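Local structure of quinonprotein alcohol dehydrogenase-like protein (Bacteroides thetaiotaomicron VPI-5482, 4R5O) at residues His14-Val18 with Ile81-Lys87; His166-Val170 with Ile208-Leu213; Asn179-Val183 with Ser212-Val216; Asp240-Asp244 with Lys320-His324. The protein is of unknown function but joins an immunoglobulin-like beta-sandwich domain to a seven-bladed beta-propeller and binds calcium ions. All blocks are in the same frame, centred on the assembly; numbering follows the deposited sequence.

Contact 1 (His14-Val18 with Ile81-Lys87)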
loop_
_atom_site.group_PDB
_atom_site.type_symbol
_atom_site.label_atom_id
_atom_site.label_comp_id
_atom_site.label_asym_id
_atom_site.label_seq_id
_atom_site.Cartn_x
_atom_site.Cartn_y
_atom_site.Cartn_z
ATOM N N HIS A 14 -20.170 -47.453 -8.828
ATOM C CA HIS A 14 -20.459 -46.955 -10.154
ATOM C C HIS A 14 -20.193 -45.455 -10.252
ATOM O O HIS A 14 -20.041 -44.953 -11.373
ATOM C CB HIS A 14 -21.907 -47.270 -10.527
ATOM C CG HIS A 14 -22.223 -48.737 -10.562
ATOM N ND1 HIS A 14 -22.857 -49.365 -9.502
ATOM C CD2 HIS A 14 -21.944 -49.660 -11.516
ATOM C CE1 HIS A 14 -22.967 -50.636 -9.855
ATOM N NE2 HIS A 14 -22.425 -50.861 -11.054
ATOM N N TYR A 15 -20.057 -44.746 -9.089
ATOM C CA TYR A 15 -19.703 -43.325 -9.092
ATOM C C TYR A 15 -18.227 -43.183 -9.566
ATOM O O TYR A 15 -17.513 -44.192 -9.622
ATOM C CB TYR A 15 -19.945 -42.646 -7.729
ATOM C CG TYR A 15 -19.236 -43.248 -6.539
ATOM C CD1 TYR A 15 -17.884 -43.005 -6.309
ATOM C CD2 TYR A 15 -19.947 -43.934 -5.556
ATOM C CE1 TYR A 15 -17.226 -43.552 -5.207
ATOM C CE2 TYR A 15 -19.310 -44.444 -4.423
ATOM C CZ TYR A 15 -17.945 -44.260 -4.258
ATOM O OH TYR A 15 -17.304 -44.750 -3.146
ATOM N N PRO A 16 -17.748 -41.974 -9.961
ATOM C CA PRO A 16 -16.382 -41.880 -10.504
ATOM C C PRO A 16 -15.308 -42.417 -9.545
ATOM O O PRO A 16 -15.313 -42.096 -8.356
ATOM C CB PRO A 16 -16.209 -40.378 -10.729
ATOM C CG PRO A 16 -17.581 -39.885 -10.970
ATOM C CD PRO A 16 -18.433 -40.663 -10.028
ATOM N N ASN A 17 -14.412 -43.267 -10.078
ATOM C CA ASN A 17 -13.275 -43.872 -9.371
ATOM C C ASN A 17 -11.972 -43.263 -9.894
ATOM O O ASN A 17 -11.510 -43.619 -10.980
ATOM C CB ASN A 17 -13.269 -45.406 -9.511
ATOM C CG ASN A 17 -14.449 -46.097 -8.874
ATOM O OD1 ASN A 17 -14.743 -45.912 -7.689
ATOM N ND2 ASN A 17 -15.093 -46.983 -9.612
ATOM N N VAL A 18 -11.420 -42.306 -9.134
ATOM C CA VAL A 18 -10.192 -41.571 -9.421
ATOM C C VAL A 18 -8.987 -42.435 -8.991
ATOM O O VAL A 18 -8.940 -42.871 -7.848
ATOM C CB VAL A 18 -10.253 -40.205 -8.689
ATOM C CG1 VAL A 18 -8.913 -39.482 -8.694
ATOM C CG2 VAL A 18 -11.318 -39.325 -9.299
ATOM N N ILE A 81 -16.390 -34.493 -9.491
ATOM C CA ILE A 81 -16.586 -35.363 -10.660
ATOM C C ILE A 81 -17.897 -36.096 -10.433
ATOM O O ILE A 81 -18.063 -36.750 -9.402
ATOM C CB ILE A 81 -15.393 -36.312 -10.935
ATOM C CG1 ILE A 81 -14.049 -35.562 -10.791
ATOM C CG2 ILE A 81 -15.565 -37.001 -12.309
ATOM C CD1 ILE A 81 -12.855 -36.386 -10.820
ATOM N N LYS A 82 -18.831 -35.936 -11.383
ATOM C CA LYS A 82 -20.210 -36.427 -11.346
ATOM C C LYS A 82 -20.535 -37.361 -12.522
ATOM O O LYS A 82 -20.083 -37.110 -13.634
ATOM C CB LYS A 82 -21.093 -35.160 -11.414
ATOM C CG LYS A 82 -22.604 -35.298 -11.369
ATOM C CD LYS A 82 -23.215 -33.887 -11.388
ATOM C CE LYS A 82 -24.724 -33.856 -11.410
ATOM N NZ LYS A 82 -25.238 -32.459 -11.408
ATOM N N ASN A 83 -21.329 -38.421 -12.284
ATOM C CA ASN A 83 -21.866 -39.318 -13.331
ATOM C C ASN A 83 -23.277 -39.741 -12.897
ATOM O O ASN A 83 -23.703 -39.380 -11.802
ATOM C CB ASN A 83 -20.956 -40.531 -13.653
ATOM C CG ASN A 83 -20.817 -41.607 -12.601
ATOM O OD1 ASN A 83 -21.446 -41.594 -11.537
ATOM N ND2 ASN A 83 -19.976 -42.589 -12.892
ATOM N N LYS A 84 -23.985 -40.514 -13.729
ATOM C CA LYS A 84 -25.368 -40.957 -13.517
ATOM C C LYS A 84 -25.579 -41.562 -12.104
ATOM O O LYS A 84 -26.629 -41.331 -11.497
ATOM C CB LYS A 84 -25.739 -41.997 -14.596
ATOM C CG LYS A 84 -27.225 -42.341 -14.675
ATOM C CD LYS A 84 -27.524 -43.368 -15.761
ATOM C CE LYS A 84 -28.989 -43.748 -15.775
ATOM N NZ LYS A 84 -29.319 -44.694 -16.876
ATOM N N TYR A 85 -24.555 -42.250 -11.567
ATOM C CA TYR A 85 -24.608 -43.005 -10.319
ATOM C C TYR A 85 -24.127 -42.241 -9.071
ATOM O O TYR A 85 -24.502 -42.628 -7.960
ATOM C CB TYR A 85 -23.750 -44.256 -10.457
ATOM C CG TYR A 85 -24.190 -45.121 -11.619
ATOM C CD1 TYR A 85 -25.282 -45.974 -11.504
ATOM C CD2 TYR A 85 -23.507 -45.096 -12.831
ATOM C CE1 TYR A 85 -25.709 -46.754 -12.576
ATOM C CE2 TYR A 85 -23.910 -45.891 -13.905
ATOM C CZ TYR A 85 -25.014 -46.719 -13.773
ATOM O OH TYR A 85 -25.427 -47.505 -14.826
ATOM N N GLY A 86 -23.341 -41.190 -9.232
ATOM C CA GLY A 86 -22.878 -40.436 -8.076
ATOM C C GLY A 86 -21.952 -39.280 -8.370
ATOM O O GLY A 86 -21.577 -39.030 -9.517
ATOM N N LYS A 87 -21.564 -38.597 -7.296
ATOM C CA LYS A 87 -20.724 -37.412 -7.256
ATOM C C LYS A 87 -19.563 -37.608 -6.276
ATOM O O LYS A 87 -19.767 -38.093 -5.159
ATOM C CB LYS A 87 -21.631 -36.246 -6.816
ATOM C CG LYS A 87 -21.013 -34.883 -6.713
ATOM C CD LYS A 87 -22.020 -33.781 -6.433
ATOM C CE LYS A 87 -22.463 -33.646 -5.003
ATOM N NZ LYS A 87 -23.361 -32.473 -4.812
#
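Asn83 ND2 donates to the backbone carbonyl His14 O at 2.8 Å. The bond is fairly straight, 161° at the hydrogen. The donor lies in the carbonyl plane, and the acceptor sits only 12° out of the Asn83 amide plane. With CG placed between the backbone N and the carbonyl carbon (chi1 69°), the amide stands over the turn that follows it. Its other end, OD1, receives two weak bonds, from Tyr85 N at 3.2 Å and from Gly86 N. One amide thus holds the turn and the crossing chain together. Asn83 to Gly86 form a type I turn, closed by paired backbone bonds between these two residues.

Tyr85, within the turn, meets His14. His14 CB lies over one face of the Tyr85 ring, 3.7 Å from its centroid, a CH-pi contact. The two rings themselves are oblique to each other. Tyr15 turns its phenol away but rests CB on Gly86 CA at 3.7 Å.

Further along, the contact becomes apolar. Pro16 CG touches Ile81 CG2 at 3.8 Å, the two side chains passing one another head to tail. Val18 CG2 meets Ile81 CD1 at 3.6 Å.

The turn joins strands 74-83 and 86-97 of the immunoglobulin-like sandwich. The N-terminal segment 14-18 runs across this hairpin end ahead of strand 28-31. Pro16 also touches Val88, Val18 touches Met90, and Asn44 bonds to the backbone of Tyr15 and Asn17.

Contact 2 (His166-Val170 with Ile208-Leu213); sequences HFYIV and IDLKSL
Phe167 and Ile208 make the CH-pi part of this contact. Ile208 CD1 sits over one face of the Phe167 ring, 3.9 Å from the centroid and 21° off the ring normal. The ring reaches across because its CG is anti to the backbone N (chi1 -170°).

Most of the remaining contacts are apolar. Leu210 CD2 meets Phe167 CZ at 3.7 Å, and Leu213 CD2 meets Phe167 CE2 at 3.6 Å. Both leucines approach roughly perpendicular to the phenylalanine. Leu213 CD2 also meets Ile169 CD1 at 3.6 Å, so this one methyl touches two side chains of strand 167-171. Ile169 CD1 also rests against the carbonyl oxygen Leu210 O.

Hydrogen bonds act within 208-213. Asp209 OD1 accepts from Lys211 N at 2.9 Å, nearly along the C-O axis, and from Ser212 N at 3.0 Å, well out of the carboxylate plane. This Asx turn and Asx motif shape the loop that carries Leu210 and Leu213. Strand 167-171 opens with a classic bulge, His166 and Phe167 sharing Ala181 as partner.

The propeller blades spanning 143-181 and 189-220 meet here. No hydrogen bond crosses between the segments, so shape and burial of apolar groups join them.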
loop_
_atom_site.group_PDB
_atom_site.type_symbol
_atom_site.label_atom_id
_atom_site.label_comp_id
_atom_site.label_asym_id
_atom_site.label_seq_id
_atom_site.Cartn_x
_atom_site.Cartn_y
_atom_site.Cartn_z
ATOM N N HIS A 166 -13.761 1.229 6.301
ATOM C CA HIS A 166 -12.847 2.319 5.927
ATOM C C HIS A 166 -11.410 1.979 6.333
ATOM O O HIS A 166 -10.462 2.366 5.656
ATOM C CB HIS A 166 -13.273 3.642 6.560
ATOM C CG HIS A 166 -14.700 3.971 6.298
ATOM N ND1 HIS A 166 -15.680 3.753 7.261
ATOM C CD2 HIS A 166 -15.287 4.401 5.162
ATOM C CE1 HIS A 166 -16.816 4.131 6.706
ATOM N NE2 HIS A 166 -16.634 4.517 5.437
ATOM N N PHE A 167 -11.258 1.237 7.418
ATOM C CA PHE A 167 -9.944 0.902 7.937
ATOM C C PHE A 167 -9.661 -0.580 7.729
ATOM O O PHE A 167 -10.470 -1.426 8.097
ATOM C CB PHE A 167 -9.880 1.282 9.428
ATOM C CG PHE A 167 -8.505 1.198 10.025
ATOM C CD1 PHE A 167 -7.657 2.301 10.009
ATOM C CD2 PHE A 167 -8.058 0.022 10.617
ATOM C CE1 PHE A 167 -6.380 2.222 10.555
ATOM C CE2 PHE A 167 -6.772 -0.063 11.143
ATOM C CZ PHE A 167 -5.944 1.040 11.115
ATOM N N TYR A 168 -8.514 -0.884 7.140
ATOM C CA TYR A 168 -8.078 -2.239 6.808
ATOM C C TYR A 168 -6.692 -2.550 7.358
ATOM O O TYR A 168 -5.812 -1.690 7.310
ATOM C CB TYR A 168 -8.049 -2.412 5.276
ATOM C CG TYR A 168 -9.394 -2.257 4.587
ATOM C CD1 TYR A 168 -9.918 -0.999 4.314
ATOM C CD2 TYR A 168 -10.073 -3.365 4.083
ATOM C CE1 TYR A 168 -11.140 -0.852 3.666
ATOM C CE2 TYR A 168 -11.302 -3.232 3.442
ATOM C CZ TYR A 168 -11.824 -1.974 3.223
ATOM O OH TYR A 168 -13.022 -1.865 2.551
ATOM N N ILE A 169 -6.498 -3.788 7.868
ATOM C CA ILE A 169 -5.207 -4.303 8.306
ATOM C C ILE A 169 -4.849 -5.427 7.348
ATOM O O ILE A 169 -5.592 -6.413 7.219
ATOM C CB ILE A 169 -5.105 -4.742 9.790
ATOM C CG1 ILE A 169 -5.715 -3.723 10.764
ATOM C CG2 ILE A 169 -3.624 -5.111 10.144
ATOM C CD1 ILE A 169 -5.801 -4.238 12.179
ATOM N N VAL A 170 -3.736 -5.231 6.634
ATOM C CA VAL A 170 -3.164 -6.130 5.627
ATOM C C VAL A 170 -1.764 -6.482 6.092
ATOM O O VAL A 170 -1.025 -5.579 6.470
ATOM C CB VAL A 170 -3.190 -5.469 4.206
ATOM C CG1 VAL A 170 -2.493 -6.339 3.158
ATOM C CG2 VAL A 170 -4.618 -5.125 3.770
ATOM N N ILE A 208 -8.301 4.935 17.149
ATOM C CA ILE A 208 -8.703 3.594 16.718
ATOM C C ILE A 208 -7.784 2.558 17.427
ATOM O O ILE A 208 -6.574 2.770 17.548
ATOM C CB ILE A 208 -8.706 3.435 15.148
ATOM C CG1 ILE A 208 -9.266 2.035 14.715
ATOM C CG2 ILE A 208 -7.341 3.774 14.485
ATOM C CD1 ILE A 208 -9.832 1.950 13.330
ATOM N N ASP A 209 -8.393 1.480 17.957
ATOM C CA ASP A 209 -7.667 0.356 18.569
ATOM C C ASP A 209 -7.227 -0.543 17.433
ATOM O O ASP A 209 -8.074 -1.003 16.674
ATOM C CB ASP A 209 -8.557 -0.363 19.607
ATOM C CG ASP A 209 -7.888 -1.485 20.384
ATOM O OD1 ASP A 209 -7.386 -2.440 19.746
ATOM O OD2 ASP A 209 -7.964 -1.466 21.623
ATOM N N LEU A 210 -5.927 -0.761 17.261
ATOM C CA LEU A 210 -5.406 -1.523 16.110
ATOM C C LEU A 210 -5.649 -3.065 16.238
ATOM O O LEU A 210 -5.335 -3.794 15.295
ATOM C CB LEU A 210 -3.903 -1.246 15.913
ATOM C CG LEU A 210 -3.553 0.220 15.587
ATOM C CD1 LEU A 210 -2.078 0.420 15.441
ATOM C CD2 LEU A 210 -4.258 0.708 14.339
ATOM N N LYS A 211 -6.304 -3.535 17.323
ATOM C CA LYS A 211 -6.629 -4.954 17.488
ATOM C C LYS A 211 -8.138 -5.165 17.303
ATOM O O LYS A 211 -8.540 -5.902 16.382
ATOM C CB LYS A 211 -6.157 -5.498 18.853
ATOM C CG LYS A 211 -4.693 -5.133 19.248
ATOM C CD LYS A 211 -3.592 -5.589 18.248
ATOM C CE LYS A 211 -2.207 -5.155 18.694
ATOM N NZ LYS A 211 -1.163 -5.501 17.692
ATOM N N SER A 212 -8.972 -4.468 18.114
ATOM C CA SER A 212 -10.444 -4.598 18.039
ATOM C C SER A 212 -11.047 -3.789 16.890
ATOM O O SER A 212 -12.120 -4.139 16.413
ATOM C CB SER A 212 -11.091 -4.150 19.344
ATOM O OG SER A 212 -10.818 -2.789 19.616
ATOM N N LEU A 213 -10.389 -2.684 16.503
ATOM C CA LEU A 213 -10.729 -1.732 15.448
ATOM C C LEU A 213 -11.942 -0.859 15.880
ATOM O O LEU A 213 -12.571 -0.211 15.036
ATOM C CB LEU A 213 -10.974 -2.394 14.072
ATOM C CG LEU A 213 -9.767 -3.122 13.456
ATOM C CD1 LEU A 213 -10.047 -3.515 12.036
ATOM C CD2 LEU A 213 -8.531 -2.225 13.438
#

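Contact 3 (Asn179-Val183 with Ser212-Val216)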
loop_
_atom_site.group_PDB
_atom_site.type_symbol
_atom_site.label_atom_id
_atom_site.label_comp_id
_atom_site.label_asym_id
_atom_site.label_seq_id
_atom_site.Cartn_x
_atom_site.Cartn_y
_atom_site.Cartn_z
ATOM N N ASN A 179 -7.920 -7.900 8.928
ATOM C CA ASN A 179 -9.166 -7.376 9.471
ATOM C C ASN A 179 -9.518 -6.038 8.818
ATOM O O ASN A 179 -8.683 -5.445 8.130
ATOM C CB ASN A 179 -8.996 -7.213 11.002
ATOM C CG ASN A 179 -10.244 -7.115 11.818
ATOM O OD1 ASN A 179 -11.359 -7.280 11.311
ATOM N ND2 ASN A 179 -10.068 -6.858 13.116
ATOM N N SER A 180 -10.762 -5.583 9.012
ATOM C CA SER A 180 -11.281 -4.303 8.517
ATOM C C SER A 180 -12.511 -3.885 9.333
ATOM O O SER A 180 -13.146 -4.728 9.985
ATOM C CB SER A 180 -11.609 -4.359 7.031
ATOM O OG SER A 180 -12.620 -5.311 6.758
ATOM N N ALA A 181 -12.818 -2.584 9.341
ATOM C CA ALA A 181 -13.944 -2.054 10.104
ATOM C C ALA A 181 -14.413 -0.712 9.573
ATOM O O ALA A 181 -13.715 -0.046 8.811
ATOM C CB ALA A 181 -13.565 -1.900 11.572
ATOM N N VAL A 182 -15.611 -0.329 9.993
ATOM C CA VAL A 182 -16.274 0.934 9.692
ATOM C C VAL A 182 -15.731 1.973 10.639
ATOM O O VAL A 182 -15.528 1.665 11.811
ATOM C CB VAL A 182 -17.822 0.756 9.836
ATOM C CG1 VAL A 182 -18.584 2.066 9.643
ATOM C CG2 VAL A 182 -18.356 -0.330 8.913
ATOM N N VAL A 183 -15.469 3.193 10.157
ATOM C CA VAL A 183 -15.011 4.308 11.000
ATOM C C VAL A 183 -15.975 5.459 10.709
ATOM O O VAL A 183 -16.823 5.790 11.538
ATOM C CB VAL A 183 -13.511 4.678 10.813
ATOM C CG1 VAL A 183 -13.095 5.785 11.777
ATOM C CG2 VAL A 183 -12.608 3.460 10.978
ATOM N N SER A 212 -8.972 -4.468 18.114
ATOM C CA SER A 212 -10.444 -4.598 18.039
ATOM C C SER A 212 -11.047 -3.789 16.890
ATOM O O SER A 212 -12.120 -4.139 16.413
ATOM C CB SER A 212 -11.091 -4.150 19.344
ATOM O OG SER A 212 -10.818 -2.789 19.616
ATOM N N LEU A 213 -10.389 -2.684 16.503
ATOM C CA LEU A 213 -10.729 -1.732 15.448
ATOM C C LEU A 213 -11.942 -0.859 15.880
ATOM O O LEU A 213 -12.571 -0.211 15.036
ATOM C CB LEU A 213 -10.974 -2.394 14.072
ATOM C CG LEU A 213 -9.767 -3.122 13.456
ATOM C CD1 LEU A 213 -10.047 -3.515 12.036
ATOM C CD2 LEU A 213 -8.531 -2.225 13.438
ATOM N N ASN A 214 -12.187 -0.749 17.207
ATOM C CA ASN A 214 -13.167 0.194 17.725
ATOM C C ASN A 214 -12.544 1.566 17.695
ATOM O O ASN A 214 -11.328 1.667 17.862
ATOM C CB ASN A 214 -13.656 -0.186 19.134
ATOM C CG ASN A 214 -14.625 -1.365 19.167
ATOM O OD1 ASN A 214 -15.536 -1.519 18.321
ATOM N ND2 ASN A 214 -14.513 -2.176 20.209
ATOM N N ASN A 215 -13.341 2.610 17.419
ATOM C CA ASN A 215 -12.828 3.976 17.380
ATOM C C ASN A 215 -13.641 4.849 18.320
ATOM O O ASN A 215 -14.804 4.567 18.591
ATOM C CB ASN A 215 -12.792 4.580 15.958
ATOM C CG ASN A 215 -14.115 4.969 15.385
ATOM O OD1 ASN A 215 -14.559 6.131 15.494
ATOM N ND2 ASN A 215 -14.752 4.021 14.738
ATOM N N VAL A 216 -12.986 5.870 18.876
ATOM C CA VAL A 216 -13.567 6.840 19.814
ATOM C C VAL A 216 -13.359 8.187 19.191
ATOM O O VAL A 216 -12.234 8.513 18.816
ATOM C CB VAL A 216 -12.979 6.743 21.258
ATOM C CG1 VAL A 216 -13.548 7.821 22.170
ATOM C CG2 VAL A 216 -13.187 5.355 21.870
HETATM O O HOH W 1 -14.085 1.657 14.013
#
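The amides of Asn179 and Asn215 each carry an apolar group over one face. Leu213 CD1 lies above the Asn179 amide, 3.6 Å from CG and 3.5 Å from ND2. The two side chains point at each other from the two segments. Val183 CG1 covers the Asn215 amide in the same manner, 3.8 Å from CG. At the ends of the Asn215 amide the partners are polar: ND2 donates to a water at 2.6 Å, and OD1 accepts from Arg206 NH1. The amide is thus held at both ends.

Strand 177-181 is the outermost strand of one propeller blade. Segment 212-216 leads into strand 215-220, the outermost strand of the next. The two edges are bridged without a direct hydrogen bond. Leu213, which has a left-handed backbone (phi 73°), turns its CB onto Ala181 CB at 3.6 Å.

The water supplies the polar link. It donates to Val182 O and to Leu213 O, both at 2.6 Å, besides accepting from Asn215 ND2. Asn215 CG stands between its backbone N and carbonyl carbon (chi1 74°), which directs ND2 toward this water. On the other side of strand 177-181, Ser180 OG bonds to Tyr177 and Asp165.

Contact 4 (Asp240-Asp244 with Lys320-His324)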
loop_
_atom_site.group_PDB
_atom_site.type_symbol
_atom_site.label_atom_id
_atom_site.label_comp_id
_atom_site.label_asym_id
_atom_site.label_seq_id
_atom_site.Cartn_x
_atom_site.Cartn_y
_atom_site.Cartn_z
ATOM N N ASP A 240 -2.328 20.126 8.802
ATOM C CA ASP A 240 -3.773 20.089 8.684
ATOM C C ASP A 240 -4.285 21.062 7.622
ATOM O O ASP A 240 -5.459 21.427 7.660
ATOM C CB ASP A 240 -4.408 20.418 10.053
ATOM C CG ASP A 240 -3.968 21.706 10.750
ATOM O OD1 ASP A 240 -3.567 22.660 10.051
ATOM O OD2 ASP A 240 -4.091 21.779 11.992
ATOM N N THR A 241 -3.437 21.426 6.646
ATOM C CA THR A 241 -3.843 22.363 5.612
ATOM C C THR A 241 -3.391 21.905 4.211
ATOM O O THR A 241 -2.347 21.266 4.073
ATOM C CB THR A 241 -3.277 23.732 5.928
ATOM O OG1 THR A 241 -3.849 24.656 5.026
ATOM C CG2 THR A 241 -1.751 23.787 5.874
ATOM N N TYR A 242 -4.189 22.252 3.184
ATOM C CA TYR A 242 -3.873 21.950 1.790
ATOM C C TYR A 242 -3.898 23.229 0.947
ATOM O O TYR A 242 -3.668 23.153 -0.263
ATOM C CB TYR A 242 -4.853 20.906 1.194
ATOM C CG TYR A 242 -6.297 21.356 1.110
ATOM C CD1 TYR A 242 -6.774 22.044 -0.006
ATOM C CD2 TYR A 242 -7.194 21.082 2.136
ATOM C CE1 TYR A 242 -8.094 22.490 -0.074
ATOM C CE2 TYR A 242 -8.522 21.504 2.070
ATOM C CZ TYR A 242 -8.969 22.208 0.965
ATOM O OH TYR A 242 -10.281 22.612 0.923
ATOM N N LYS A 243 -4.222 24.388 1.579
ATOM C CA LYS A 243 -4.476 25.672 0.928
ATOM C C LYS A 243 -4.355 26.858 1.912
ATOM O O LYS A 243 -3.536 27.744 1.701
ATOM C CB LYS A 243 -5.912 25.603 0.356
ATOM C CG LYS A 243 -6.499 26.862 -0.280
ATOM C CD LYS A 243 -8.012 26.676 -0.585
ATOM C CE LYS A 243 -8.888 26.526 0.646
ATOM N NZ LYS A 243 -10.293 26.198 0.291
ATOM N N ASP A 244 -5.182 26.873 2.973
ATOM C CA ASP A 244 -5.259 27.952 3.960
ATOM C C ASP A 244 -4.022 28.024 4.833
ATOM O O ASP A 244 -3.401 27.011 5.128
ATOM C CB ASP A 244 -6.501 27.779 4.863
ATOM C CG ASP A 244 -7.840 27.813 4.125
ATOM O OD1 ASP A 244 -7.965 28.590 3.137
ATOM O OD2 ASP A 244 -8.785 27.115 4.574
ATOM N N LYS A 320 3.021 20.802 -5.104
ATOM C CA LYS A 320 1.712 20.861 -4.468
ATOM C C LYS A 320 0.629 20.347 -5.426
ATOM O O LYS A 320 0.800 20.396 -6.644
ATOM C CB LYS A 320 1.466 22.354 -4.087
ATOM C CG LYS A 320 0.051 22.788 -3.740
ATOM C CD LYS A 320 -0.090 24.285 -3.491
ATOM C CE LYS A 320 -1.527 24.756 -3.290
ATOM N NZ LYS A 320 -2.279 24.078 -2.210
ATOM N N GLY A 321 -0.462 19.853 -4.848
ATOM C CA GLY A 321 -1.696 19.473 -5.533
ATOM C C GLY A 321 -2.719 20.577 -5.253
ATOM O O GLY A 321 -2.612 21.255 -4.217
ATOM N N PRO A 322 -3.722 20.850 -6.127
ATOM C CA PRO A 322 -4.629 21.991 -5.834
ATOM C C PRO A 322 -5.770 21.664 -4.835
ATOM O O PRO A 322 -6.124 22.519 -4.013
ATOM C CB PRO A 322 -5.221 22.344 -7.200
ATOM C CG PRO A 322 -5.036 21.120 -8.049
ATOM C CD PRO A 322 -4.020 20.211 -7.428
ATOM N N TYR A 323 -6.328 20.437 -4.903
ATOM C CA TYR A 323 -7.499 19.992 -4.153
ATOM C C TYR A 323 -7.182 19.320 -2.805
ATOM O O TYR A 323 -6.049 18.913 -2.556
ATOM C CB TYR A 323 -8.249 18.966 -5.020
ATOM C CG TYR A 323 -8.181 19.227 -6.515
ATOM C CD1 TYR A 323 -8.910 20.262 -7.097
ATOM C CD2 TYR A 323 -7.454 18.387 -7.357
ATOM C CE1 TYR A 323 -8.874 20.488 -8.477
ATOM C CE2 TYR A 323 -7.438 18.581 -8.741
ATOM C CZ TYR A 323 -8.145 19.639 -9.298
ATOM O OH TYR A 323 -8.130 19.846 -10.661
ATOM N N HIS A 324 -8.228 19.174 -1.958
ATOM C CA HIS A 324 -8.228 18.474 -0.658
ATOM C C HIS A 324 -7.867 17.001 -0.841
ATOM O O HIS A 324 -7.357 16.359 0.087
ATOM C CB HIS A 324 -9.631 18.603 0.003
ATOM C CG HIS A 324 -9.950 17.550 1.041
ATOM N ND1 HIS A 324 -9.538 17.674 2.360
ATOM C CD2 HIS A 324 -10.611 16.371 0.909
ATOM C CE1 HIS A 324 -9.952 16.572 2.977
ATOM N NE2 HIS A 324 -10.602 15.757 2.147
#
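Two connecting loops of the beta-propeller meet here. Segment 240-244 joins the second and third strands of one blade, 235-239 and 246-252. Segment 320-324 lies in the link between strands 309-314 and 332-333, which probably belong to successive blades.

The Tyr242 ring is the centre of the contact. His324 lies against one of its faces. His324 CA stacks over the middle of the Tyr242 ring, 3.7 Å from its plane, and His324 CB makes a CH-pi contact 3.9 Å from the Tyr242 centroid. The imidazole follows in an offset edge-to-face pair. Its edge points toward the Tyr242 face, with the planes at 74° and the centroids 5.7 Å apart.

At the edge of the Tyr242 ring lies the backbone of the other loop, where CD1 comes 4.1 Å from Pro322 O. Lys320 brings its ammonium group toward Tyr242 O, its chain extended until a bend at chi4 (56°). The approach is poorly angled for a hydrogen bond.

His324 ND1 is hydrogen-bonded to Tyr227 OH, which probably helps set the rotation of the imidazole. Its backbone O accepts from Lys277 NZ. Tyr227, Lys277 and Ser188, which His324 also touches, all lie in links ahead of the first strands of blades. Such a meeting of these links with a loop between second and third strands is characteristic of one face of a beta-propeller.

Contact 1 belongs to the sandwich domain and contacts 2 to 4 to the propeller; the centres of contacts 1 and 4 are about 65 Å apart. Contact 2 alone is fully buried. Contact 3 is its more exposed continuation: they share Ser212 and Leu213, their centres are about 5 Å apart, and both join the same two blades. Strands 167-171 and 177-181 pair in the sheet, with a probable bond from Ile169 N to Asn179 O at 2.8 Å. Contact 2 is almost wholly apolar across its segments, while contact 3 adds amides and a water. Contacts 1, 3 and 4 are surface contacts; contact 1 includes a direct hydrogen bond, whereas contact 4 relies on aromatic packing between loops.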